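Local atomic coordinates of metallo-carboxypeptidase (Pseudomonas aeruginosa, PDB entry 4A39), a protein that is a zinc-dependent carboxypeptidase of the M14 family, related to the cytosolic carboxypeptidases, and probably removes residues from the C-terminus of peptides. Residues S78-G83 with D275-H280; A88-D91 with W95-V98; E187-G192 with Q374-T379; E305-M308 with E312-I315; K352-N357 with G366-R371. All coordinates share one frame; numbering follows the deposited sequence.

Interaction 1 of 5, residues S78-G83 with D275-H280; sequences SHAWSG and DEEIPH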
# COMPACT_ATOMS: atom_id res chain seq x y z
N SER A 78 0.96 13.41 -12.33
CA SER A 78 1.98 14.44 -12.42
C SER A 78 1.78 15.65 -11.52
O SER A 78 2.75 16.32 -11.17
CB SER A 78 2.13 14.91 -13.88
OG SER A 78 0.93 15.46 -14.38
N HIS A 79 0.54 15.93 -11.14
CA HIS A 79 0.31 17.08 -10.26
C HIS A 79 0.76 16.76 -8.84
O HIS A 79 0.94 17.66 -8.02
CB HIS A 79 -1.17 17.48 -10.26
CG HIS A 79 -1.47 18.69 -9.42
ND1 HIS A 79 -1.49 18.64 -8.04
CD2 HIS A 79 -1.71 19.97 -9.76
CE1 HIS A 79 -1.74 19.85 -7.57
NE2 HIS A 79 -1.87 20.68 -8.59
N ALA A 80 0.98 15.48 -8.56
CA ALA A 80 1.40 15.07 -7.22
C ALA A 80 2.89 15.23 -6.95
O ALA A 80 3.35 14.98 -5.84
CB ALA A 80 0.99 13.62 -6.97
N TRP A 81 3.66 15.64 -7.96
CA TRP A 81 5.10 15.81 -7.78
C TRP A 81 5.44 17.03 -6.94
O TRP A 81 6.48 17.07 -6.28
CB TRP A 81 5.82 15.90 -9.12
CG TRP A 81 5.80 14.64 -9.94
CD1 TRP A 81 5.26 14.48 -11.19
CD2 TRP A 81 6.35 13.36 -9.58
NE1 TRP A 81 5.44 13.19 -11.63
CE2 TRP A 81 6.11 12.48 -10.66
CE3 TRP A 81 7.02 12.88 -8.45
CZ2 TRP A 81 6.52 11.14 -10.65
CZ3 TRP A 81 7.43 11.54 -8.44
CH2 TRP A 81 7.17 10.69 -9.53
N SER A 82 4.57 18.03 -6.98
CA SER A 82 4.80 19.24 -6.20
C SER A 82 4.76 18.90 -4.71
O SER A 82 3.80 18.29 -4.23
CB SER A 82 3.72 20.29 -6.53
OG SER A 82 3.91 21.46 -5.76
N GLY A 83 5.81 19.27 -3.99
CA GLY A 83 5.88 19.00 -2.57
C GLY A 83 6.41 17.62 -2.22
O GLY A 83 6.55 17.28 -1.04
N ASP A 275 -1.72 7.17 -1.52
CA ASP A 275 -2.09 8.27 -2.41
C ASP A 275 -0.89 9.17 -2.65
O ASP A 275 -0.24 9.64 -1.71
CB ASP A 275 -3.23 9.10 -1.82
CG ASP A 275 -3.74 10.15 -2.79
OD1 ASP A 275 -4.50 9.79 -3.72
OD2 ASP A 275 -3.37 11.33 -2.64
N GLU A 276 -0.60 9.41 -3.92
CA GLU A 276 0.53 10.23 -4.34
C GLU A 276 0.42 11.71 -4.00
O GLU A 276 1.39 12.34 -3.57
CB GLU A 276 0.73 10.08 -5.86
CG GLU A 276 1.04 8.66 -6.33
CD GLU A 276 -0.19 7.82 -6.67
OE1 GLU A 276 -1.30 8.16 -6.21
OE2 GLU A 276 -0.04 6.82 -7.39
N GLU A 277 -0.78 12.25 -4.18
CA GLU A 277 -1.04 13.68 -3.97
C GLU A 277 -1.25 14.23 -2.57
O GLU A 277 -0.60 15.20 -2.17
CB GLU A 277 -2.26 14.05 -4.83
CG GLU A 277 -2.78 15.48 -4.67
CD GLU A 277 -1.90 16.50 -5.35
OE1 GLU A 277 -1.52 16.27 -6.52
OE2 GLU A 277 -1.59 17.54 -4.72
N ILE A 278 -2.15 13.62 -1.82
CA ILE A 278 -2.50 14.10 -0.48
C ILE A 278 -1.52 13.73 0.62
O ILE A 278 -1.29 12.56 0.89
CB ILE A 278 -3.91 13.60 -0.12
CG1 ILE A 278 -4.91 14.12 -1.16
CG2 ILE A 278 -4.30 14.06 1.29
CD1 ILE A 278 -6.30 13.51 -1.04
N PRO A 279 -0.94 14.75 1.29
CA PRO A 279 0.03 14.52 2.37
C PRO A 279 -0.65 14.33 3.73
O PRO A 279 -0.37 15.04 4.68
CB PRO A 279 0.88 15.78 2.32
CG PRO A 279 -0.16 16.83 2.04
CD PRO A 279 -1.02 16.19 0.96
N HIS A 280 -1.56 13.35 3.79
CA HIS A 280 -2.30 13.04 5.02
C HIS A 280 -2.82 11.61 4.93
O HIS A 280 -3.18 11.14 3.86
CB HIS A 280 -3.52 13.95 5.17
CG HIS A 280 -3.19 15.41 5.23
ND1 HIS A 280 -2.74 16.03 6.38
CD2 HIS A 280 -3.22 16.37 4.27
CE1 HIS A 280 -2.51 17.30 6.13
NE2 HIS A 280 -2.79 17.54 4.86
O HOH W 1 0.94 18.07 -5.31
O HOH W 2 3.84 12.27 -4.84
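The 3-10 turn at 78-80 meets the loop 275-280 most closely where the CA atoms of Ala80 and Glu277 lie 4.3 Å apart, with no direct backbone hydrogen bond. ND1 of His79 donates to OE1 of Glu277 at 2.8 Å, with a nearly straight N-H...O angle of 166°. The oxygen lies in the ring plane and is met on its syn side but well out of the carboxylate plane, and ring and carboxylate are turned 44° against each other. A bend at chi2 of Glu277 (75°) brings the carboxylate round to the imidazole. Beside this bond the methyl of Ala80 packs on the Glu276-Glu277 peptide, and its CB is 3.7 Å from CB of Glu276. Two waters bridge the segments. One lies 2.7 Å from both His79 O and Glu277 OE2, while the other donates to Ala80 O (2.9 Å) and Glu276 O (2.8 Å). Asp275 OD2 accepts from Ile278 N at 2.7 Å, an Asx motif that closes a short turn at the end of strand 268-275. The contact joins the N-terminal domain to the zinc carboxypeptidase domain, with Glu276 about 7 Å from the bound zinc ion, side chain to metal.

Interaction 2 of 5, residues A88-D91 with W95-V98; sequences ASYD and WFRV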
# COMPACT_ATOMS: atom_id res chain seq x y z
N ALA A 88 15.89 7.96 -0.46
CA ALA A 88 17.16 7.34 -0.80
C ALA A 88 17.68 6.48 0.35
O ALA A 88 17.21 6.60 1.48
CB ALA A 88 18.19 8.40 -1.16
N SER A 89 18.65 5.62 0.05
CA SER A 89 19.25 4.76 1.06
C SER A 89 20.60 4.23 0.61
O SER A 89 20.76 3.84 -0.55
CB SER A 89 18.33 3.58 1.37
OG SER A 89 18.96 2.70 2.29
N TYR A 90 21.56 4.21 1.52
CA TYR A 90 22.89 3.70 1.19
C TYR A 90 22.92 2.18 1.36
O TYR A 90 23.62 1.49 0.62
CB TYR A 90 23.96 4.30 2.11
CG TYR A 90 24.19 5.78 1.94
CD1 TYR A 90 24.66 6.31 0.74
CD2 TYR A 90 23.94 6.66 3.00
CE1 TYR A 90 24.88 7.68 0.59
CE2 TYR A 90 24.16 8.03 2.86
CZ TYR A 90 24.63 8.53 1.66
OH TYR A 90 24.85 9.89 1.52
N ASP A 91 22.16 1.68 2.33
CA ASP A 91 22.15 0.25 2.63
C ASP A 91 20.89 -0.55 2.34
O ASP A 91 20.92 -1.78 2.34
CB ASP A 91 22.53 0.04 4.11
CG ASP A 91 21.64 0.81 5.06
OD1 ASP A 91 20.55 1.26 4.64
OD2 ASP A 91 22.01 0.96 6.24
N TRP A 95 16.21 4.54 5.20
CA TRP A 95 15.79 5.39 4.10
C TRP A 95 15.59 6.84 4.54
O TRP A 95 15.03 7.11 5.61
CB TRP A 95 14.50 4.84 3.47
CG TRP A 95 14.73 3.54 2.75
CD1 TRP A 95 14.85 2.29 3.31
CD2 TRP A 95 14.93 3.37 1.34
NE1 TRP A 95 15.11 1.36 2.33
CE2 TRP A 95 15.17 1.99 1.12
CE3 TRP A 95 14.94 4.24 0.25
CZ2 TRP A 95 15.42 1.47 -0.16
CZ3 TRP A 95 15.18 3.72 -1.03
CH2 TRP A 95 15.42 2.34 -1.21
N PHE A 96 16.06 7.77 3.72
CA PHE A 96 15.97 9.19 4.03
C PHE A 96 15.51 10.03 2.83
O PHE A 96 15.77 9.67 1.68
CB PHE A 96 17.32 9.72 4.51
CG PHE A 96 18.47 9.42 3.58
CD1 PHE A 96 19.16 8.21 3.68
CD2 PHE A 96 18.86 10.34 2.62
CE1 PHE A 96 20.24 7.94 2.82
CE2 PHE A 96 19.93 10.08 1.77
CZ PHE A 96 20.62 8.88 1.87
N ARG A 97 14.84 11.14 3.11
CA ARG A 97 14.36 12.03 2.06
C ARG A 97 15.47 12.97 1.61
O ARG A 97 16.35 13.34 2.40
CB ARG A 97 13.17 12.85 2.57
CG ARG A 97 11.95 12.02 2.99
CD ARG A 97 11.13 11.55 1.79
NE ARG A 97 10.06 10.65 2.20
CZ ARG A 97 8.93 10.45 1.52
NH1 ARG A 97 8.72 11.10 0.38
NH2 ARG A 97 8.02 9.61 1.97
N VAL A 98 15.45 13.35 0.33
CA VAL A 98 16.45 14.25 -0.23
C VAL A 98 15.77 15.46 -0.87
O VAL A 98 14.64 15.36 -1.35
CB VAL A 98 17.33 13.54 -1.28
CG1 VAL A 98 18.17 12.46 -0.61
CG2 VAL A 98 16.45 12.94 -2.38
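Ala88 and Phe96 are tied by two backbone hydrogen bonds. Ala88 N donates to Phe96 O at 2.7 Å, and Phe96 N donates back to Ala88 O at 2.8 Å. They form an antiparallel hydrogen-bonded pair. CA of Trp95 adds a CA-H...O contact to Ala88 O, 3.2 Å away. Ser89 OG is used within the turn, where it bonds to Gly92 N and Arg94 O.

Around this core the packing is aromatic. The CB of Ser89 sits over the face of the Trp95 indole, 3.5 Å from the centroid of the six-membered ring and only 16° off its normal. The methyl of Ala88 makes a second CH-pi contact over the face of Phe96. It also touches CG1 of Val98 at 4.1 Å. With chi1 at 53°, Phe96 CG stands between its own backbone N and carbonyl carbon. The ring is thereby folded over the neighbouring strand, and Ala88 O lies above one face toward the rim. Further out, Tyr90 lies beside Phe96. CE2 of Tyr90 is 3.8 Å from CZ of Phe96, and the rings meet obliquely, their planes 41° apart. The hydroxyl of Tyr90 is bonded to Glu114 N.

Trp95 thus packs on Ser89, and Phe96 on Ala88 and on Tyr90 just beyond the strand. Strand 118-121 flanks strand 87-89. The arrangement is that of a beta hairpin, strands 87-89 and 96-103, in the mixed sheet of the N-terminal domain, away from the zinc site.

Interaction 3 of 5, residues E187-G192 with Q374-T379; sequences EWFMEG and QDVLST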
# COMPACT_ATOMS: atom_id res chain seq x y z
N GLU A 187 1.93 -2.97 1.88
CA GLU A 187 2.38 -4.19 2.53
C GLU A 187 3.15 -3.88 3.82
O GLU A 187 3.19 -4.71 4.73
CB GLU A 187 3.20 -5.08 1.57
CG GLU A 187 3.67 -6.37 2.24
CD GLU A 187 3.81 -7.56 1.29
OE1 GLU A 187 4.10 -7.36 0.09
OE2 GLU A 187 3.63 -8.70 1.76
N TRP A 188 3.76 -2.70 3.91
CA TRP A 188 4.45 -2.34 5.15
C TRP A 188 3.40 -2.31 6.25
O TRP A 188 3.64 -2.78 7.37
CB TRP A 188 5.13 -0.96 5.03
CG TRP A 188 6.46 -1.01 4.35
CD1 TRP A 188 6.76 -0.55 3.09
CD2 TRP A 188 7.68 -1.54 4.88
NE1 TRP A 188 8.09 -0.77 2.82
CE2 TRP A 188 8.68 -1.38 3.90
CE3 TRP A 188 8.03 -2.14 6.10
CZ2 TRP A 188 10.00 -1.79 4.09
CZ3 TRP A 188 9.35 -2.56 6.29
CH2 TRP A 188 10.32 -2.38 5.29
N PHE A 189 2.23 -1.77 5.93
CA PHE A 189 1.10 -1.70 6.87
C PHE A 189 0.78 -3.12 7.34
O PHE A 189 0.55 -3.37 8.53
CB PHE A 189 -0.10 -1.06 6.15
CG PHE A 189 -1.40 -1.08 6.94
CD1 PHE A 189 -2.16 -2.25 7.03
CD2 PHE A 189 -1.89 0.08 7.54
CE1 PHE A 189 -3.39 -2.26 7.69
CE2 PHE A 189 -3.12 0.08 8.20
CZ PHE A 189 -3.87 -1.09 8.27
N MET A 190 0.75 -4.07 6.40
CA MET A 190 0.45 -5.46 6.73
C MET A 190 1.52 -6.07 7.63
O MET A 190 1.20 -6.87 8.51
CB MET A 190 0.31 -6.28 5.45
CG MET A 190 -0.79 -5.78 4.51
SD MET A 190 -2.45 -5.81 5.24
CE MET A 190 -2.84 -7.56 5.14
N GLU A 191 2.78 -5.72 7.42
CA GLU A 191 3.86 -6.25 8.25
C GLU A 191 3.67 -5.82 9.71
O GLU A 191 3.89 -6.60 10.63
CB GLU A 191 5.23 -5.79 7.74
CG GLU A 191 6.39 -6.25 8.62
CD GLU A 191 7.76 -5.89 8.06
OE1 GLU A 191 8.05 -6.28 6.91
OE2 GLU A 191 8.54 -5.23 8.78
N GLY A 192 3.26 -4.57 9.91
CA GLY A 192 3.04 -4.08 11.26
C GLY A 192 1.89 -4.81 11.93
O GLY A 192 1.97 -5.17 13.11
N GLN A 374 -0.85 -1.40 13.32
CA GLN A 374 -1.07 -1.80 14.70
C GLN A 374 -2.17 -0.96 15.36
O GLN A 374 -2.94 -1.47 16.17
CB GLN A 374 0.24 -1.69 15.48
CG GLN A 374 1.32 -2.62 14.94
CD GLN A 374 2.62 -2.53 15.70
OE1 GLN A 374 3.24 -1.47 15.78
NE2 GLN A 374 3.05 -3.66 16.27
N ASP A 375 -2.25 0.32 15.01
CA ASP A 375 -3.28 1.18 15.59
C ASP A 375 -4.65 0.83 15.04
O ASP A 375 -5.67 1.01 15.71
CB ASP A 375 -2.96 2.66 15.37
CG ASP A 375 -1.75 3.12 16.15
OD1 ASP A 375 -1.52 2.59 17.26
OD2 ASP A 375 -1.03 4.03 15.68
N VAL A 376 -4.69 0.33 13.81
CA VAL A 376 -5.95 -0.08 13.21
C VAL A 376 -6.48 -1.29 13.99
O VAL A 376 -7.68 -1.41 14.23
CB VAL A 376 -5.78 -0.44 11.72
CG1 VAL A 376 -6.98 -1.24 11.23
CG2 VAL A 376 -5.64 0.83 10.89
N LEU A 377 -5.57 -2.17 14.40
CA LEU A 377 -5.98 -3.35 15.16
C LEU A 377 -6.61 -2.90 16.48
O LEU A 377 -7.60 -3.47 16.92
CB LEU A 377 -4.78 -4.27 15.43
CG LEU A 377 -4.35 -5.14 14.25
CD1 LEU A 377 -3.12 -5.95 14.62
CD2 LEU A 377 -5.50 -6.07 13.87
N SER A 378 -6.04 -1.86 17.09
CA SER A 378 -6.58 -1.34 18.34
C SER A 378 -7.99 -0.81 18.11
O SER A 378 -8.88 -1.01 18.94
CB SER A 378 -5.70 -0.21 18.89
OG SER A 378 -4.48 -0.71 19.41
N THR A 379 -8.19 -0.15 16.97
CA THR A 379 -9.49 0.41 16.62
C THR A 379 -10.52 -0.70 16.43
O THR A 379 -11.66 -0.59 16.89
CB THR A 379 -9.39 1.27 15.35
OG1 THR A 379 -8.51 2.38 15.60
CG2 THR A 379 -10.77 1.80 14.94
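Gly192 and Gln374 bring the helices 185-196 and 366-383 together, with CA atoms 5.8 Å apart. Both segments are helical throughout, and no hydrogen bond passes between them. At Gly192 there is no side chain, and the CG methylene of Gln374 lies against the backbone, 3.2 Å from Gly192 O. The chain of Gln374 runs on extended beyond CG (chi2 -180°). Its amide thus passes the carbonyl without bonding to it, and NE2 stays 3.7 Å from Gly192 O.

The second point of contact is Phe189 with Val376. CG of Phe189 is anti to its backbone N (chi1 173°), which sends the ring across to the other helix. The far edge of the ring does the touching. CZ of Phe189 is 3.7 Å from CG2 of Val376, and the methyl lies near the ring plane rather than over a face. The two side chains cross at about a right angle.

Both helices belong to the zinc carboxypeptidase domain, an alpha/beta fold with helices packed around a mixed sheet. Helix 185-196 begins shortly after the zinc ligands His180 and Glu183. The side chain of Phe189 is about 12 Å from the zinc ion, so this is second-layer core rather than pocket wall. Phe189 also packs on Leu372, one turn before Val376. The same CG2 methyl of Val376 also touches Leu307 of helix 294-308. Thr379 OG1 donates to Asp375 O at 3.2 Å. That carbonyl also takes the helical bond from Thr379 N, and the two donors reach it from opposite faces.

Interaction 4 of 5, residues E305-M308 with E312-I315; sequences EELM and EFQI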
# COMPACT_ATOMS: atom_id res chain seq x y z
N GLU A 305 -13.25 8.13 14.09
CA GLU A 305 -13.06 8.81 15.38
C GLU A 305 -12.12 8.05 16.30
O GLU A 305 -11.21 8.63 16.91
CB GLU A 305 -14.42 9.00 16.07
CG GLU A 305 -14.41 10.06 17.16
CD GLU A 305 -15.81 10.42 17.64
OE1 GLU A 305 -16.79 10.02 16.98
OE2 GLU A 305 -15.92 11.12 18.67
N GLU A 306 -12.32 6.74 16.41
CA GLU A 306 -11.48 5.92 17.27
C GLU A 306 -10.06 5.79 16.73
O GLU A 306 -9.10 5.76 17.50
CB GLU A 306 -12.10 4.53 17.45
CG GLU A 306 -13.42 4.53 18.22
CD GLU A 306 -13.28 4.86 19.70
OE1 GLU A 306 -12.15 5.12 20.17
OE2 GLU A 306 -14.32 4.86 20.40
N LEU A 307 -9.91 5.75 15.41
CA LEU A 307 -8.57 5.63 14.83
C LEU A 307 -7.80 6.94 14.94
O LEU A 307 -6.59 6.95 15.17
CB LEU A 307 -8.64 5.19 13.37
CG LEU A 307 -7.30 5.03 12.65
CD1 LEU A 307 -6.37 4.12 13.45
CD2 LEU A 307 -7.54 4.46 11.26
N MET A 308 -8.50 8.06 14.77
CA MET A 308 -7.86 9.36 14.86
C MET A 308 -7.37 9.60 16.29
O MET A 308 -6.37 10.29 16.52
CB MET A 308 -8.84 10.46 14.44
CG MET A 308 -8.24 11.87 14.44
SD MET A 308 -9.30 13.07 13.58
CE MET A 308 -8.09 14.05 12.75
N GLU A 312 -1.80 7.88 13.50
CA GLU A 312 -1.55 9.01 12.61
C GLU A 312 -2.61 8.85 11.54
O GLU A 312 -2.42 8.17 10.53
CB GLU A 312 -0.15 8.91 12.02
CG GLU A 312 0.94 8.81 13.07
CD GLU A 312 2.31 9.18 12.54
OE1 GLU A 312 2.61 10.39 12.47
OE2 GLU A 312 3.07 8.26 12.18
N PHE A 313 -3.75 9.50 11.78
CA PHE A 313 -4.90 9.41 10.90
C PHE A 313 -5.77 10.65 11.09
O PHE A 313 -5.91 11.14 12.21
CB PHE A 313 -5.70 8.16 11.28
CG PHE A 313 -6.94 7.94 10.45
CD1 PHE A 313 -6.87 7.28 9.23
CD2 PHE A 313 -8.17 8.41 10.89
CE1 PHE A 313 -8.01 7.09 8.45
CE2 PHE A 313 -9.32 8.23 10.12
CZ PHE A 313 -9.24 7.57 8.89
N GLN A 314 -6.34 11.17 10.01
CA GLN A 314 -7.19 12.35 10.11
C GLN A 314 -8.41 12.25 9.21
O GLN A 314 -8.53 11.32 8.41
CB GLN A 314 -6.37 13.62 9.84
CG GLN A 314 -5.65 13.65 8.51
CD GLN A 314 -6.56 14.06 7.38
OE1 GLN A 314 -6.99 15.22 7.29
NE2 GLN A 314 -6.88 13.12 6.50
N ILE A 315 -9.32 13.22 9.33
CA ILE A 315 -10.55 13.19 8.56
C ILE A 315 -10.77 14.33 7.55
O ILE A 315 -11.40 14.13 6.51
CB ILE A 315 -11.77 13.18 9.51
CG1 ILE A 315 -11.64 12.01 10.48
CG2 ILE A 315 -13.07 13.08 8.71
CD1 ILE A 315 -12.62 12.07 11.63
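Met308 reaches across to the chain that returns after its own helix. Its CB lies 3.7 Å from Phe313 O and, a little farther off, faces CD2 of the ring. CG is 3.3 Å from Phe313 O. SD has moved on to the end of Ile315, with CD1 of Ile315 4.0 Å away. The terminal methyl CE then turns in at chi3 (-141°) and rests against Gln314, 3.3 Å from its CA and 3.4 Å from its CB. The first two torsions are extended, with CG anti to the backbone N (chi1 -178°). This carries the thioether alongside residues 313-315.

The chain reverses at the C-terminal end of helix 294-308, and residues 312-315 run back past its last turn. Gln314 then bonds by its backbone to Val281, just before strand 282-284 at the edge of the central sheet. No hydrogen bond joins the two segments.

Leu307 makes the second part of the contact. Its CD2 lies over one face of the Phe313 ring, offset toward the rim. It is 3.7 Å from the ring centroid and 19° off the normal, a CH-pi contact. CG of Leu307 lies closer to the root of the ring, by Phe313 CB and CG, and the two side chains cross at about a right angle. Phe313 also packs on Ala283 of strand 282-284, while Leu307 touches Thr379 of helix 366-383. The side-chain amide of Gln314 bonds elsewhere: its OE1 accepts from His317 N and its NE2 donates to Val281 O. Ile315 N, buried here, has no polar partner in the model.

Interaction 5 of 5, residues K352-N357 with G366-R371; sequences KDHDDN and GARSKR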
# COMPACT_ATOMS: atom_id res chain seq x y z
N LYS A 352 4.09 11.27 0.36
CA LYS A 352 4.79 12.45 0.87
C LYS A 352 4.95 12.25 2.38
O LYS A 352 5.58 11.28 2.80
CB LYS A 352 3.97 13.71 0.56
CG LYS A 352 3.84 14.01 -0.94
CD LYS A 352 2.88 15.15 -1.21
CE LYS A 352 2.78 15.45 -2.71
NZ LYS A 352 1.82 16.57 -2.98
N ASP A 353 4.41 13.15 3.19
CA ASP A 353 4.49 13.02 4.64
C ASP A 353 3.06 13.13 5.15
O ASP A 353 2.15 13.45 4.38
CB ASP A 353 5.33 14.17 5.23
CG ASP A 353 5.84 13.89 6.65
OD1 ASP A 353 5.43 12.90 7.28
OD2 ASP A 353 6.66 14.69 7.15
N HIS A 354 2.85 12.80 6.42
CA HIS A 354 1.54 12.95 7.04
C HIS A 354 1.77 14.30 7.71
O HIS A 354 2.28 14.38 8.82
CB HIS A 354 1.32 11.86 8.10
CG HIS A 354 0.00 11.96 8.81
ND1 HIS A 354 -0.09 12.13 10.18
CD2 HIS A 354 -1.27 11.90 8.35
CE1 HIS A 354 -1.37 12.16 10.53
NE2 HIS A 354 -2.10 12.03 9.44
N ASP A 355 1.42 15.37 7.00
CA ASP A 355 1.65 16.73 7.48
C ASP A 355 1.14 17.10 8.86
O ASP A 355 1.62 18.06 9.45
CB ASP A 355 1.16 17.73 6.43
CG ASP A 355 2.11 17.85 5.25
OD1 ASP A 355 3.15 17.14 5.26
OD2 ASP A 355 1.84 18.64 4.33
N ASP A 356 0.17 16.36 9.38
CA ASP A 356 -0.33 16.66 10.71
C ASP A 356 0.78 16.45 11.75
O ASP A 356 0.85 17.17 12.75
CB ASP A 356 -1.52 15.76 11.04
CG ASP A 356 -2.60 15.83 9.98
OD1 ASP A 356 -2.37 15.32 8.87
OD2 ASP A 356 -3.68 16.41 10.26
N ASN A 357 1.64 15.46 11.50
CA ASN A 357 2.78 15.15 12.37
C ASN A 357 4.02 15.11 11.48
O ASN A 357 4.49 14.03 11.11
CB ASN A 357 2.61 13.78 13.04
CG ASN A 357 1.30 13.64 13.78
OD1 ASN A 357 0.80 14.60 14.37
ND2 ASN A 357 0.74 12.44 13.77
N GLY A 366 8.06 3.19 6.00
CA GLY A 366 7.63 1.83 6.24
C GLY A 366 7.30 1.66 7.71
O GLY A 366 6.31 1.01 8.06
N ALA A 367 8.12 2.24 8.58
CA ALA A 367 7.90 2.13 10.02
C ALA A 367 6.58 2.75 10.47
O ALA A 367 5.87 2.18 11.30
CB ALA A 367 9.06 2.76 10.78
N ARG A 368 6.25 3.93 9.93
CA ARG A 368 5.01 4.58 10.31
C ARG A 368 3.81 3.82 9.73
O ARG A 368 2.74 3.81 10.31
CB ARG A 368 5.02 6.04 9.84
CG ARG A 368 6.04 6.88 10.61
CD ARG A 368 6.24 8.26 10.00
NE ARG A 368 5.20 9.21 10.37
CZ ARG A 368 5.15 10.46 9.91
NH1 ARG A 368 6.08 10.89 9.07
NH2 ARG A 368 4.18 11.28 10.30
N SER A 369 4.02 3.16 8.59
CA SER A 369 2.97 2.36 7.96
C SER A 369 2.68 1.16 8.87
O SER A 369 1.53 0.80 9.11
CB SER A 369 3.42 1.88 6.58
OG SER A 369 3.66 2.98 5.72
N LYS A 370 3.75 0.54 9.37
CA LYS A 370 3.64 -0.60 10.27
C LYS A 370 2.86 -0.19 11.52
O LYS A 370 2.01 -0.93 12.00
CB LYS A 370 5.03 -1.10 10.68
CG LYS A 370 5.79 -1.80 9.55
CD LYS A 370 7.17 -2.27 9.98
CE LYS A 370 7.09 -3.34 11.06
NZ LYS A 370 8.45 -3.90 11.32
N ARG A 371 3.16 0.99 12.04
CA ARG A 371 2.50 1.49 13.25
C ARG A 371 1.01 1.71 13.01
O ARG A 371 0.18 1.40 13.87
CB ARG A 371 3.15 2.79 13.72
CG ARG A 371 2.95 3.09 15.20
CD ARG A 371 2.29 4.44 15.45
NE ARG A 371 3.01 5.56 14.84
CZ ARG A 371 4.25 5.94 15.16
NH1 ARG A 371 4.93 5.28 16.09
NH2 ARG A 371 4.80 6.98 14.54
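Asp353 OD1 is gripped by two donors. Arg368 NH1 gives the salt bridge at 2.8 Å, with an N-H...O angle of 143°. The backbone N of His354 gives the second bond at 2.7 Å. NH1 meets the oxygen on its syn side, 20° out of the carboxylate plane. The His354 N-H comes from above that plane instead. Carboxylate and guanidinium stand almost at right angles to each other, so one oxygen rather than both faces the arginine. The other oxygen, OD2, accepts from Glu359 N.

The arginine continues to NH2, which makes a weak bond to Asn357 O at 2.9 Å. A bend at chi3 (80°) turns the guanidinium toward the loop. NH2 also lies 3.7 Å from CB of His354, near the plane of that residue's ring and beyond its edge. Glu312 OE1 makes a further salt bridge with NH2 and also accepts from Asn357 ND2. The buried arginine's charge is thus balanced by two carboxylates.

Asn357 N donates to His354 O at 3.0 Å, closing the type I beta turn from His354 to Asn357. Arg368 sits in the first turn of helix 366-383 and bonds to both ends of 353-357. The arrangement is a buried arginine-carboxylate cluster. It ties the loop after strand 343-350 to the helix that follows it, in the zinc carboxypeptidase domain.

Interactions 1 and 5 meet at two polar points, where Lys352 NZ lies 2.9 Å from Glu277 O and His280 ND1 lies 2.6 Å from Asp356 OD1. Interactions 4 and 5 share Glu312, and Glu312 also packs on His354. Interactions 3 and 5 both use helix 366-383, and Lys370 NZ is 2.9 Å from Glu191 OE2. Leu307 of interaction 4 packs against Val376 and Thr379 of interaction 3. Interaction 2 lies in the N-terminal domain, its centre 16 Å from that of interaction 5, and Arg97 touches Lys352. Interaction 1 is nearest the active site: the Glu276 side chain is about 6 Å from the bound (2-guanidinoethylmercapto)succinic acid.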